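PDB 1VK9: DUF1893 domain-containing protein from Thermotoga maritima, which is of unknown function but has a cytidine deaminase-like fold and binds zinc ions. Local coordinates for residues 86-91 with 106-111; 16-21 with 65-70. All coordinates share one frame; numbering follows the deposited sequence.

Contact 1: 86-91 with 106-111. With ZN (zinc ion), chain E.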
ATOM      1  N   HIS A  86       2.906  -5.913  -7.155  1.00 30.30           N
ATOM      2  CA  HIS A  86       1.765  -5.124  -7.558  1.00 30.27           C
ATOM      3  C   HIS A  86       0.965  -4.708  -6.328  1.00 32.62           C
ATOM      4  O   HIS A  86       0.876  -5.483  -5.366  1.00 35.40           O
ATOM      5  CB  HIS A  86       0.915  -5.950  -8.505  1.00 29.54           C
ATOM      6  CG  HIS A  86      -0.281  -5.238  -9.061  1.00 30.34           C
ATOM      7  ND1 HIS A  86      -0.255  -4.566 -10.262  1.00 30.66           N
ATOM      8  CD2 HIS A  86      -1.559  -5.160  -8.617  1.00 33.87           C
ATOM      9  CE1 HIS A  86      -1.454  -4.071 -10.518  1.00 29.35           C
ATOM     10  NE2 HIS A  86      -2.264  -4.417  -9.534  1.00 32.39           N
ATOM     11  N   ILE A  87       0.404  -3.494  -6.344  1.00 30.05           N
ATOM     12  CA  ILE A  87      -0.536  -3.067  -5.317  1.00 27.71           C
ATOM     13  C   ILE A  87      -1.872  -2.822  -6.005  1.00 29.80           C
ATOM     14  O   ILE A  87      -1.937  -2.082  -6.991  1.00 30.11           O
ATOM     15  CB  ILE A  87      -0.061  -1.774  -4.645  1.00 28.27           C
ATOM     16  CG1 ILE A  87       1.336  -1.953  -4.057  1.00 30.67           C
ATOM     17  CG2 ILE A  87      -1.042  -1.319  -3.574  1.00 21.07           C
ATOM     18  CD1 ILE A  87       2.081  -0.657  -3.854  1.00 19.85           C
ATOM     19  N   HIS A  88      -2.929  -3.468  -5.508  1.00 30.21           N
ATOM     20  CA  HIS A  88      -4.285  -3.189  -5.963  1.00 29.77           C
ATOM     21  C   HIS A  88      -5.002  -2.448  -4.865  1.00 28.96           C
ATOM     22  O   HIS A  88      -5.160  -2.972  -3.779  1.00 28.99           O
ATOM     23  CB  HIS A  88      -5.068  -4.461  -6.287  1.00 30.37           C
ATOM     24  CG  HIS A  88      -6.472  -4.193  -6.747  1.00 30.34           C
ATOM     25  ND1 HIS A  88      -6.759  -3.591  -7.953  1.00 31.67           N
ATOM     26  CD2 HIS A  88      -7.666  -4.418  -6.150  1.00 35.52           C
ATOM     27  CE1 HIS A  88      -8.069  -3.474  -8.091  1.00 36.88           C
ATOM     28  NE2 HIS A  88      -8.646  -3.972  -7.011  1.00 42.96           N
ATOM     29  N   ALA A  89      -5.424  -1.229  -5.165  1.00 28.88           N
ATOM     30  CA  ALA A  89      -6.111  -0.366  -4.221  1.00 29.05           C
ATOM     31  C   ALA A  89      -7.586  -0.298  -4.598  1.00 30.45           C
ATOM     32  O   ALA A  89      -7.921   0.014  -5.746  1.00 31.52           O
ATOM     33  CB  ALA A  89      -5.495   1.032  -4.259  1.00 28.90           C
ATOM     34  N   LYS A  90      -8.477  -0.584  -3.653  1.00 31.07           N
ATOM     35  CA  LYS A  90      -9.901  -0.453  -3.950  1.00 33.29           C
ATOM     36  C   LYS A  90     -10.223   1.030  -4.184  1.00 31.84           C
ATOM     37  O   LYS A  90     -10.939   1.376  -5.118  1.00 32.71           O
ATOM     38  CB  LYS A  90     -10.767  -1.090  -2.865  1.00 34.39           C
ATOM     39  CG  LYS A  90     -12.259  -0.907  -3.086  1.00 44.94           C
ATOM     40  CD  LYS A  90     -13.070  -1.726  -2.101  1.00 58.51           C
ATOM     41  CE  LYS A  90     -14.532  -1.339  -2.175  1.00 62.15           C
ATOM     42  NZ  LYS A  90     -15.369  -2.547  -2.029  1.00 66.87           N
ATOM     43  N   VAL A  91      -9.662   1.895  -3.343  1.00 30.53           N
ATOM     44  CA  VAL A  91      -9.677   3.334  -3.558  1.00 29.22           C
ATOM     45  C   VAL A  91      -8.252   3.848  -3.365  1.00 29.50           C
ATOM     46  O   VAL A  91      -7.601   3.496  -2.376  1.00 31.13           O
ATOM     47  CB  VAL A  91     -10.558   4.085  -2.518  1.00 27.98           C
ATOM     48  CG1 VAL A  91     -10.597   5.567  -2.831  1.00 25.66           C
ATOM     49  CG2 VAL A  91     -11.926   3.564  -2.486  1.00 26.89           C
ATOM     50  N   SER A 106       4.094  -0.996  -9.917  1.00 31.02           N
ATOM     51  CA  SER A 106       2.939  -1.520 -10.642  1.00 28.47           C
ATOM     52  C   SER A 106       1.739  -1.536  -9.720  1.00 29.23           C
ATOM     53  O   SER A 106       1.808  -2.051  -8.603  1.00 29.33           O
ATOM     54  CB  SER A 106       3.222  -2.916 -11.148  1.00 27.53           C
ATOM     55  OG  SER A 106       2.020  -3.550 -11.484  1.00 23.39           O
ATOM     56  N   PHE A 107       0.642  -0.942 -10.164  1.00 29.72           N
ATOM     57  CA  PHE A 107      -0.515  -0.845  -9.282  1.00 30.68           C
ATOM     58  C   PHE A 107      -1.804  -0.711 -10.099  1.00 29.54           C
ATOM     59  O   PHE A 107      -1.752  -0.374 -11.263  1.00 30.17           O
ATOM     60  CB  PHE A 107      -0.341   0.318  -8.287  1.00 29.19           C
ATOM     61  CG  PHE A 107      -0.499   1.674  -8.917  1.00 35.88           C
ATOM     62  CD1 PHE A 107       0.591   2.299  -9.529  1.00 37.07           C
ATOM     63  CD2 PHE A 107      -1.744   2.316  -8.922  1.00 30.07           C
ATOM     64  CE1 PHE A 107       0.451   3.550 -10.144  1.00 43.96           C
ATOM     65  CE2 PHE A 107      -1.896   3.557  -9.532  1.00 41.60           C
ATOM     66  CZ  PHE A 107      -0.790   4.187 -10.146  1.00 39.86           C
ATOM     67  N   SER A 108      -2.943  -1.002  -9.486  1.00 27.39           N
ATOM     68  CA  SER A 108      -4.225  -0.863 -10.150  1.00 26.98           C
ATOM     69  C   SER A 108      -5.201  -0.381  -9.102  1.00 27.07           C
ATOM     70  O   SER A 108      -4.912  -0.513  -7.911  1.00 27.38           O
ATOM     71  CB  SER A 108      -4.677  -2.195 -10.767  1.00 24.97           C
ATOM     72  OG  SER A 108      -4.703  -3.215  -9.789  1.00 23.40           O
ATOM     73  N   TYR A 109      -6.336   0.184  -9.531  1.00 25.96           N
ATOM     74  CA  TYR A 109      -7.303   0.744  -8.591  1.00 27.47           C
ATOM     75  C   TYR A 109      -8.745   0.661  -9.082  1.00 30.07           C
ATOM     76  O   TYR A 109      -8.987   0.533 -10.271  1.00 33.75           O
ATOM     77  CB  TYR A 109      -6.941   2.187  -8.207  1.00 27.01           C
ATOM     78  CG  TYR A 109      -6.848   3.183  -9.361  1.00 27.41           C
ATOM     79  CD1 TYR A 109      -5.628   3.359 -10.042  1.00 27.54           C
ATOM     80  CD2 TYR A 109      -7.958   3.959  -9.760  1.00 14.94           C
ATOM     81  CE1 TYR A 109      -5.502   4.238 -11.097  1.00 19.21           C
ATOM     82  CE2 TYR A 109      -7.841   4.864 -10.821  1.00 19.52           C
ATOM     83  CZ  TYR A 109      -6.594   4.992 -11.477  1.00 30.44           C
ATOM     84  OH  TYR A 109      -6.391   5.871 -12.510  1.00 36.97           O
ATOM     85  N   ASP A 110      -9.708   0.704  -8.169  1.00 29.36           N
ATOM     86  CA  ASP A 110     -11.108   0.665  -8.579  1.00 28.18           C
ATOM     87  C   ASP A 110     -11.670   2.083  -8.684  1.00 29.45           C
ATOM     88  O   ASP A 110     -12.386   2.384  -9.623  1.00 31.32           O
ATOM     89  CB  ASP A 110     -11.935  -0.240  -7.661  1.00 24.07           C
ATOM     90  CG  ASP A 110     -11.402  -1.674  -7.635  1.00 29.65           C
ATOM     91  OD1 ASP A 110     -11.021  -2.175  -8.725  1.00 28.91           O
ATOM     92  OD2 ASP A 110     -11.288  -2.379  -6.583  1.00 32.15           O
ATOM     93  N   GLU A 111     -11.317   2.954  -7.740  1.00 29.14           N
ATOM     94  CA  GLU A 111     -11.798   4.333  -7.690  1.00 27.47           C
ATOM     95  C   GLU A 111     -10.601   5.209  -7.357  1.00 27.14           C
ATOM     96  O   GLU A 111      -9.714   4.782  -6.620  1.00 26.31           O
ATOM     97  CB  GLU A 111     -12.906   4.508  -6.626  1.00 24.98           C
ATOM     98  CG  GLU A 111     -13.500   5.916  -6.645  1.00 33.16           C
ATOM     99  CD  GLU A 111     -14.546   6.243  -5.561  1.00 34.37           C
ATOM    100  OE1 GLU A 111     -14.985   5.316  -4.858  1.00 16.95           O
ATOM    101  OE2 GLU A 111     -14.952   7.450  -5.432  1.00 28.90           O
TER
HETATM  102 ZN    ZN E 143     -10.665  -4.120  -6.629  1.00 72.21          ZN
HETATM  103  O   HOH W   1     -10.954  -4.333  -4.445  1.00 32.46           O
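His86 sets its ring edge against two serine hydroxyls of residues 106-111. His86 ND1 bonds Ser106 OG at 2.8 Å, and His86 NE2 bonds Ser108 OG at 2.7 Å. Either partner could be the donor in each bond. CG is anti to the backbone N (chi1 -177°), and Phe107 CA sits over one face of the ring in a CH-pi contact. Ser108 OG has a second partner: His88 ND1 donates to it over 2.8 Å, with OG close to the ring plane. Replacing His86 by alanine would probably leave Ser106 OG without this partner and Ser108 OG with His88 alone across the contact. The other nitrogen of His88, NE2, binds the zinc ion at 2.1 Å. Asp110 OD2 and a water bind the same ion; the carboxylate plane is turned 65° from the imidazole. The backbones are parallel strands of a beta-alpha-beta unit, joined through helix 94-102. Ile87 N donates to Ser106 O, and Ile87 O accepts from Ser108 N at 2.9 Å. Ala89 N gives a nearly straight bond (171°) to Ser108 O. Ala89 O accepts from Asp110 N at 3.1 Å. On the opposite face, Phe107 and Tyr109 pack against helix 94-102, on Met100 and Leu97 respectively.

Contact 2: 16-21 with 65-70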
ATOM      1  N   ASN A  16      -3.990 -14.307 -12.457  1.00 47.34           N
ATOM      2  CA  ASN A  16      -4.810 -15.255 -11.711  1.00 49.25           C
ATOM      3  C   ASN A  16      -4.502 -15.272 -10.214  1.00 46.77           C
ATOM      4  O   ASN A  16      -5.286 -15.814  -9.426  1.00 47.84           O
ATOM      5  CB  ASN A  16      -4.747 -16.665 -12.330  1.00 50.54           C
ATOM      6  CG  ASN A  16      -3.366 -17.290 -12.217  1.00 60.70           C
ATOM      7  OD1 ASN A  16      -2.327 -16.608 -12.344  1.00 66.64           O
ATOM      8  ND2 ASN A  16      -3.339 -18.597 -11.966  1.00 66.57           N
ATOM      9  N   LEU A  17      -3.372 -14.680  -9.829  1.00 43.24           N
ATOM     10  CA  LEU A  17      -3.006 -14.548  -8.420  1.00 41.75           C
ATOM     11  C   LEU A  17      -3.777 -13.378  -7.835  1.00 41.33           C
ATOM     12  O   LEU A  17      -4.302 -13.444  -6.717  1.00 41.36           O
ATOM     13  CB  LEU A  17      -1.503 -14.316  -8.265  1.00 41.61           C
ATOM     14  CG  LEU A  17      -0.655 -15.381  -7.562  1.00 45.77           C
ATOM     15  CD1 LEU A  17      -0.482 -16.656  -8.413  1.00 51.70           C
ATOM     16  CD2 LEU A  17       0.706 -14.794  -7.199  1.00 53.01           C
ATOM     17  N   LEU A  18      -3.845 -12.297  -8.606  1.00 40.02           N
ATOM     18  CA  LEU A  18      -4.672 -11.163  -8.241  1.00 37.38           C
ATOM     19  C   LEU A  18      -6.094 -11.656  -8.112  1.00 36.17           C
ATOM     20  O   LEU A  18      -6.730 -11.412  -7.103  1.00 35.63           O
ATOM     21  CB  LEU A  18      -4.572 -10.050  -9.283  1.00 36.57           C
ATOM     22  CG  LEU A  18      -5.369  -8.786  -8.975  1.00 33.24           C
ATOM     23  CD1 LEU A  18      -5.060  -8.295  -7.571  1.00 34.33           C
ATOM     24  CD2 LEU A  18      -5.103  -7.707 -10.009  1.00 29.29           C
ATOM     25  N   ARG A  19      -6.570 -12.374  -9.127  1.00 37.12           N
ATOM     26  CA  ARG A  19      -7.905 -12.975  -9.109  1.00 38.46           C
ATOM     27  C   ARG A  19      -8.151 -13.761  -7.819  1.00 37.33           C
ATOM     28  O   ARG A  19      -9.179 -13.589  -7.185  1.00 38.79           O
ATOM     29  CB  ARG A  19      -8.084 -13.892 -10.316  1.00 40.07           C
ATOM     30  CG  ARG A  19      -9.426 -13.806 -11.026  1.00 44.52           C
ATOM     31  CD  ARG A  19      -9.581 -14.856 -12.122  1.00 50.19           C
ATOM     32  NE  ARG A  19     -10.697 -14.535 -13.001  1.00 55.49           N
ATOM     33  N   SER A  20      -7.196 -14.602  -7.435  1.00 35.29           N
ATOM     34  CA  SER A  20      -7.297 -15.420  -6.229  1.00 34.07           C
ATOM     35  C   SER A  20      -7.276 -14.608  -4.945  1.00 32.93           C
ATOM     36  O   SER A  20      -7.999 -14.909  -4.004  1.00 33.20           O
ATOM     37  CB  SER A  20      -6.152 -16.430  -6.185  1.00 34.14           C
ATOM     38  OG  SER A  20      -6.438 -17.544  -7.000  1.00 35.92           O
ATOM     39  N   ALA A  21      -6.422 -13.598  -4.895  1.00 33.09           N
ATOM     40  CA  ALA A  21      -6.281 -12.787  -3.694  1.00 32.76           C
ATOM     41  C   ALA A  21      -7.536 -11.969  -3.463  1.00 33.84           C
ATOM     42  O   ALA A  21      -7.920 -11.742  -2.320  1.00 35.42           O
ATOM     43  CB  ALA A  21      -5.062 -11.890  -3.789  1.00 28.64           C
ATOM     44  N   LEU A  65       1.833  -9.835  -3.902  1.00 31.03           N
ATOM     45  CA  LEU A  65       1.004  -8.676  -4.193  1.00 29.51           C
ATOM     46  C   LEU A  65       0.306  -8.210  -2.928  1.00 30.14           C
ATOM     47  O   LEU A  65       0.063  -9.015  -2.014  1.00 30.19           O
ATOM     48  CB  LEU A  65       0.001  -8.967  -5.312  1.00 27.47           C
ATOM     49  CG  LEU A  65      -1.019 -10.054  -5.079  1.00 24.52           C
ATOM     50  CD1 LEU A  65      -2.301  -9.446  -4.580  1.00 37.11           C
ATOM     51  CD2 LEU A  65      -1.258 -10.739  -6.374  1.00 31.34           C
ATOM     52  N   VAL A  66       0.002  -6.912  -2.877  1.00 29.26           N
ATOM     53  CA  VAL A  66      -0.733  -6.329  -1.759  1.00 28.01           C
ATOM     54  C   VAL A  66      -2.066  -5.780  -2.228  1.00 30.14           C
ATOM     55  O   VAL A  66      -2.122  -5.078  -3.226  1.00 32.67           O
ATOM     56  CB  VAL A  66       0.064  -5.181  -1.107  1.00 28.55           C
ATOM     57  CG1 VAL A  66      -0.795  -4.426  -0.081  1.00 19.45           C
ATOM     58  CG2 VAL A  66       1.363  -5.709  -0.500  1.00 19.17           C
ATOM     59  N   ILE A  67      -3.136  -6.108  -1.508  1.00 32.26           N
ATOM     60  CA  ILE A  67      -4.434  -5.456  -1.698  1.00 31.01           C
ATOM     61  C   ILE A  67      -4.756  -4.557  -0.511  1.00 32.26           C
ATOM     62  O   ILE A  67      -4.595  -4.942   0.639  1.00 33.58           O
ATOM     63  CB  ILE A  67      -5.571  -6.489  -1.925  1.00 30.64           C
ATOM     64  CG1 ILE A  67      -5.249  -7.385  -3.124  1.00 25.15           C
ATOM     65  CG2 ILE A  67      -6.927  -5.759  -2.119  1.00 23.25           C
ATOM     66  CD1 ILE A  67      -6.270  -8.465  -3.356  1.00 30.81           C
ATOM     67  N   ASP A  68      -5.220  -3.356  -0.793  1.00 33.82           N
ATOM     68  CA  ASP A  68      -5.506  -2.394   0.249  1.00 35.38           C
ATOM     69  C   ASP A  68      -6.809  -1.645  -0.069  1.00 36.53           C
ATOM     70  O   ASP A  68      -7.077  -1.307  -1.218  1.00 37.54           O
ATOM     71  CB  ASP A  68      -4.323  -1.431   0.382  1.00 35.98           C
ATOM     72  CG  ASP A  68      -4.329  -0.678   1.692  1.00 38.48           C
ATOM     73  OD1 ASP A  68      -5.316  -0.800   2.450  1.00 42.28           O
ATOM     74  OD2 ASP A  68      -3.400   0.063   2.048  1.00 29.70           O
ATOM     75  N   LYS A  69      -7.617  -1.412   0.961  1.00 38.05           N
ATOM     76  CA  LYS A  69      -8.940  -0.786   0.842  1.00 37.02           C
ATOM     77  C   LYS A  69      -8.793   0.706   0.443  1.00 37.83           C
ATOM     78  O   LYS A  69      -9.538   1.230  -0.394  1.00 39.86           O
ATOM     79  CB  LYS A  69      -9.640  -0.890   2.201  1.00 35.08           C
ATOM     80  CG  LYS A  69     -11.075  -1.350   2.223  1.00 39.36           C
ATOM     81  CD  LYS A  69     -11.549  -1.320   3.688  1.00 46.95           C
ATOM     82  CE  LYS A  69     -12.835  -2.073   3.910  1.00 47.78           C
ATOM     83  NZ  LYS A  69     -13.950  -1.100   3.827  1.00 52.96           N
HETATM   84  N   MSE A  70      -7.817   1.378   1.044  1.00 35.31           N
HETATM   85  CA  MSE A  70      -7.706   2.810   0.934  1.00 34.17           C
HETATM   86  C   MSE A  70      -6.229   3.183   0.900  1.00 33.47           C
HETATM   87  O   MSE A  70      -5.541   3.093   1.918  1.00 34.66           O
HETATM   88  CB  MSE A  70      -8.403   3.451   2.142  1.00 35.06           C
HETATM   89  CG  MSE A  70      -8.370   4.985   2.183  1.00 40.89           C
HETATM   90 SE   MSE A  70      -9.317   5.841   0.657  1.00 58.61          SE
HETATM   91  CE  MSE A  70     -11.307   5.390   1.049  1.00 56.44           C
TER
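Leu65 holds CG between its backbone N and carbonyl carbon (chi1 62°); its two methyls meet Leu17, Leu18 and Ala21. Ile67 places CG1 anti to its carbonyl carbon. CD1 then continues in the extended direction (chi2 177°) and meets Ala21 and Leu18. This is helix-on-sheet packing in a cytidine deaminase-like fold: helix 15-27 covers one face of the central sheet, here over strand 65-68. The two short axes approach to 9.7 Å and cross at -40°. Leu65 and Ile67 both point toward the helix, while Val66 points away and touches Leu61 and Pro84.

No hydrogen bond joins the two segments, and the interface is apolar. Ala21 also points its CB inward, and this single methyl touches both strand residues. Ala21 CB lies 3.7 Å from Ile67 CD1 and 3.8 Å from Leu65 CD1. Leu18 reaches the strand with the end of its side chain. Leu18 CD1 is 4.2 Å from Leu65 CD1 and 4.4 Å from Ile67 CD1, so all three of these terminal methyls belong to one cluster. The other branch of Leu65 lies against the helix backbone between Leu17 and Leu18.

Other residues extend this buried layer. Tyr35, on the neighbouring antiparallel strand, touches Leu17 and Ala21. Leu22 and Phe25, later in the helix, touch Ile67. Leu18 also touches the zinc ligand His88, which brings the helix up to the metal site. The zinc ion bound there lies 6.1 Å from Ile67 CG2. At the start of the segment, Leu65 CD2 sits 4.1 Å from Leu17 CB and 3.8 Å from Leu18 N.

How the contacts relate
The centres of contacts 1 and 2 are 8 Å apart, on the same side of the chain's centre. Contact 2 closes before contact 1 opens, so they come in series along the chain. Both use the same mixed sheet. Strand 86-93 runs parallel to strand 65-68 on one side and to strand 107-109 on the other. Two probable hydrogen bonds tie the contacts together: His88 N to Val66 O and Lys90 N to Asp68 O, each 2.9 Å. Contact 1 joins neighbouring strands within the sheet, whereas contact 2 places helix 15-27 on its face. That face also carries His88, so the zinc site lies beside the helix-sheet core.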